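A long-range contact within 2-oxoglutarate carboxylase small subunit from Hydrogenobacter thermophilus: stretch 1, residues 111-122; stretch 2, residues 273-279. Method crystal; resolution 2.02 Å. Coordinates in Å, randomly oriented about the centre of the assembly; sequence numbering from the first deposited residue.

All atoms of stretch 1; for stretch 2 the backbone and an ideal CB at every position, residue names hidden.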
# COMPACT_ATOMS: atom_id res chain seq x y z
N ILE A 111 7.82 -6.39 25.13
CA ILE A 111 7.61 -7.03 23.81
C ILE A 111 8.96 -6.99 23.09
O ILE A 111 9.32 -6.02 22.39
CB ILE A 111 6.49 -6.34 23.01
CG1 ILE A 111 5.16 -6.46 23.78
CG2 ILE A 111 6.37 -6.91 21.61
CD1 ILE A 111 4.05 -5.56 23.25
N GLY A 112 9.71 -8.07 23.25
CA GLY A 112 11.10 -8.14 22.86
C GLY A 112 11.70 -9.41 23.44
O GLY A 112 10.98 -10.23 24.03
N PRO A 113 12.99 -9.65 23.23
CA PRO A 113 13.61 -10.89 23.74
C PRO A 113 13.87 -10.72 25.23
O PRO A 113 13.76 -9.64 25.80
CB PRO A 113 14.90 -11.03 22.90
CG PRO A 113 15.27 -9.63 22.53
CD PRO A 113 13.93 -8.86 22.40
N HIS A 114 14.22 -11.82 25.89
CA HIS A 114 14.54 -11.72 27.31
C HIS A 114 15.62 -10.68 27.59
O HIS A 114 16.60 -10.56 26.85
CB HIS A 114 14.96 -13.10 27.83
CG HIS A 114 14.91 -13.21 29.31
ND1 HIS A 114 15.93 -12.74 30.11
CD2 HIS A 114 13.90 -13.54 30.14
CE1 HIS A 114 15.60 -12.91 31.37
NE2 HIS A 114 14.36 -13.35 31.42
N TRP A 115 15.48 -9.98 28.71
CA TRP A 115 16.50 -8.99 29.02
C TRP A 115 17.92 -9.58 29.17
O TRP A 115 18.86 -8.83 29.01
CB TRP A 115 16.17 -8.23 30.30
CG TRP A 115 16.24 -9.05 31.56
CD1 TRP A 115 15.21 -9.73 32.16
CD2 TRP A 115 17.39 -9.27 32.39
NE1 TRP A 115 15.65 -10.36 33.31
CE2 TRP A 115 16.98 -10.09 33.47
CE3 TRP A 115 18.72 -8.84 32.33
CZ2 TRP A 115 17.87 -10.50 34.48
CZ3 TRP A 115 19.59 -9.26 33.34
CH2 TRP A 115 19.15 -10.06 34.40
N LYS A 116 18.10 -10.85 29.48
CA LYS A 116 19.45 -11.38 29.58
C LYS A 116 20.12 -11.50 28.22
O LYS A 116 21.35 -11.42 28.12
CB LYS A 116 19.42 -12.77 30.18
CG LYS A 116 19.24 -12.89 31.64
CD LYS A 116 19.23 -14.40 31.93
CE LYS A 116 18.43 -14.68 33.21
NZ LYS A 116 19.22 -15.59 34.10
N VAL A 117 19.34 -11.82 27.18
CA VAL A 117 19.90 -11.88 25.83
C VAL A 117 20.21 -10.49 25.31
O VAL A 117 21.22 -10.28 24.61
CB VAL A 117 18.96 -12.63 24.87
CG1 VAL A 117 19.66 -12.86 23.55
CG2 VAL A 117 18.57 -13.93 25.48
N ILE A 118 19.39 -9.51 25.65
CA ILE A 118 19.70 -8.13 25.29
C ILE A 118 21.05 -7.74 25.87
O ILE A 118 21.92 -7.18 25.18
CB ILE A 118 18.57 -7.21 25.80
CG1 ILE A 118 17.27 -7.49 25.03
CG2 ILE A 118 18.99 -5.78 25.66
CD1 ILE A 118 16.10 -6.66 25.46
N GLU A 119 21.26 -8.03 27.15
CA GLU A 119 22.53 -7.69 27.79
C GLU A 119 23.69 -8.49 27.19
O GLU A 119 24.79 -7.97 27.04
CB GLU A 119 22.41 -7.98 29.27
CG GLU A 119 23.31 -7.22 30.20
CD GLU A 119 22.83 -7.52 31.60
OE1 GLU A 119 22.87 -8.72 31.96
OE2 GLU A 119 22.34 -6.60 32.29
N LEU A 120 23.47 -9.76 26.92
CA LEU A 120 24.53 -10.56 26.33
C LEU A 120 25.00 -10.01 24.98
O LEU A 120 26.21 -9.91 24.73
CB LEU A 120 24.04 -11.98 26.17
CG LEU A 120 24.97 -12.96 25.47
CD1 LEU A 120 26.18 -13.31 26.35
CD2 LEU A 120 24.24 -14.22 24.99
N MET A 121 24.07 -9.74 24.07
CA MET A 121 24.39 -9.31 22.72
C MET A 121 24.55 -7.82 22.60
O MET A 121 24.66 -7.33 21.47
CB MET A 121 23.31 -9.79 21.77
CG MET A 121 23.18 -11.24 21.92
SD MET A 121 24.74 -12.21 21.62
CE MET A 121 24.93 -12.37 19.79
N GLY A 122 24.65 -7.12 23.71
CA GLY A 122 24.78 -5.68 23.73
C GLY A 122 26.17 -5.17 23.52
O GLY A 122 26.37 -3.96 23.40
N UNK A 273 20.48 -21.31 20.40
CA UNK A 273 21.50 -21.55 21.43
C UNK A 273 21.45 -20.49 22.52
O UNK A 273 21.70 -20.79 23.69
CB UNK A 273 22.90 -21.58 20.80
N UNK A 274 21.19 -19.24 22.16
CA UNK A 274 21.13 -18.20 23.18
C UNK A 274 19.70 -17.98 23.68
O UNK A 274 19.43 -17.00 24.38
CB UNK A 274 21.70 -16.89 22.63
N UNK A 275 18.80 -18.87 23.31
CA UNK A 275 17.40 -18.75 23.69
C UNK A 275 16.75 -17.46 23.21
O UNK A 275 16.12 -16.76 24.02
CB UNK A 275 17.27 -18.85 25.21
N UNK A 276 16.86 -17.15 21.92
CA UNK A 276 16.27 -15.93 21.37
C UNK A 276 14.79 -16.17 21.09
O UNK A 276 14.42 -17.21 20.56
CB UNK A 276 17.00 -15.49 20.10
N UNK A 277 13.95 -15.17 21.40
CA UNK A 277 12.58 -15.13 20.89
C UNK A 277 12.21 -13.68 20.60
O UNK A 277 12.94 -12.75 20.95
CB UNK A 277 11.60 -15.76 21.88
N UNK A 278 11.08 -13.50 19.94
CA UNK A 278 10.64 -12.20 19.41
C UNK A 278 11.44 -12.02 18.12
O UNK A 278 11.99 -12.99 17.59
CB UNK A 278 10.87 -11.05 20.40
N UNK A 279 11.50 -10.79 17.63
CA UNK A 279 12.19 -10.45 16.40
C UNK A 279 13.61 -10.00 16.73
O UNK A 279 13.87 -9.39 17.77
CB UNK A 279 11.44 -9.36 15.63

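Position 273 has helical backbone angles, and nothing of stretch 1 lies within 5.5 Å of its ideal CB. Many residues would suit. The deposited residue is Glu-273, which makes no contact with stretch 1.

Position 274 points its CB toward the helix of stretch 1. The ideal CB lies 4.4 Å from Leu-120 CD2 and 4.6 Å from Val-117 CG1. Met-121 also turns this way, so the surroundings are apolar. Leucine, isoleucine, valine or methionine would suit. The residue is Ile-274, with chi1 p and chi2 t. Its CD1 packs 3.7 Å from Val-117 CG1 and 4.1 Å from Met-121 CG. Its CG2 lies 4.0 Å from Leu-120 CD2. It thus spans one turn of the helix.

Position 275 has positive phi, which favours glycine, though asparagine or aspartate can also adopt it. The ideal CB would lie 5.1 Å from Val-117 CG2, so contact with stretch 1 does not by itself exclude a side chain. The residue is Gly-275. Its O accepts from a water, 3.0 Å from the water O. The same water O accepts from His-114 N at 2.8 Å and from the backbone N of position 277, bridging the two stretches.

Position 276 has extended angles and a sideways CB, 5.1 Å from Val-117 CG1. A long or flat apolar side chain could reach both Val-117 and Pro-113; leucine, methionine or an aromatic would suit. The residue is Tyr-276, chi1 t. Pro-113 CB sits over one ring face, 4.1 Å from the ring centroid, in a CH-pi contact. Val-117 CG1 meets the ring edge, 3.9 Å from Tyr-276 CD1. The hydroxyl donates to the backbone of position 279.

Position 277 is extended, and its CB points sideways with no atom of stretch 1 within 5.5 Å. A small side chain would fall short; a long one could reach Gly-112 and His-114. An aromatic, arginine or methionine could do so. The residue is Tyr-277, chi1 p. Its ring edge meets the Gly-112 carbonyl, with CE1 3.6 Å from Gly-112 O. Its OH lies 3.6 Å from His-114 CB.

Position 278 points its CB toward stretch 1, only 3.6 Å from Gly-112 C and 3.8 Å from Pro-113 N. The close backbone favours a small residue: glycine, alanine or serine. The residue is Ser-278, chi1 t, and its CB packs against the Gly-112 to Pro-113 peptide.

Position 279 continues the strand, with no contact to stretch 1. Many residues would suit. It is Ala-279, whose O receives the Tyr-276 OH bond at 2.7 Å.

Stretch 2, residues 273-279: EIGYYSA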
# COMPACT_ATOMS: atom_id res chain seq x y z
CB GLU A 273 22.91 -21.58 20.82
CG GLU A 273 23.30 -22.87 20.11
CD GLU A 273 24.79 -22.91 19.71
OE1 GLU A 273 25.66 -22.44 20.48
OE2 GLU A 273 25.07 -23.43 18.61
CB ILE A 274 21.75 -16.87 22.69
CG1 ILE A 274 20.96 -16.28 21.52
CG2 ILE A 274 23.21 -17.05 22.29
CD1 ILE A 274 21.46 -14.92 21.08
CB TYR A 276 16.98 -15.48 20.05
CG TYR A 276 16.73 -14.01 19.75
CD1 TYR A 276 17.45 -13.05 20.39
CD2 TYR A 276 15.75 -13.60 18.85
CE1 TYR A 276 17.22 -11.72 20.19
CE2 TYR A 276 15.52 -12.22 18.62
CZ TYR A 276 16.25 -11.31 19.32
OH TYR A 276 16.12 -9.93 19.19
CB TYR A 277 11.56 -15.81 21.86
CG TYR A 277 11.59 -15.35 23.32
CD1 TYR A 277 11.13 -14.08 23.67
CD2 TYR A 277 11.98 -16.22 24.35
CE1 TYR A 277 11.13 -13.66 24.98
CE2 TYR A 277 11.99 -15.80 25.70
CZ TYR A 277 11.56 -14.52 26.01
OH TYR A 277 11.55 -14.07 27.32
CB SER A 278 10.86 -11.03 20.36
OG SER A 278 10.13 -9.92 19.85
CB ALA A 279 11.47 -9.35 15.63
O HOH W 1 14.88 -14.08 24.35
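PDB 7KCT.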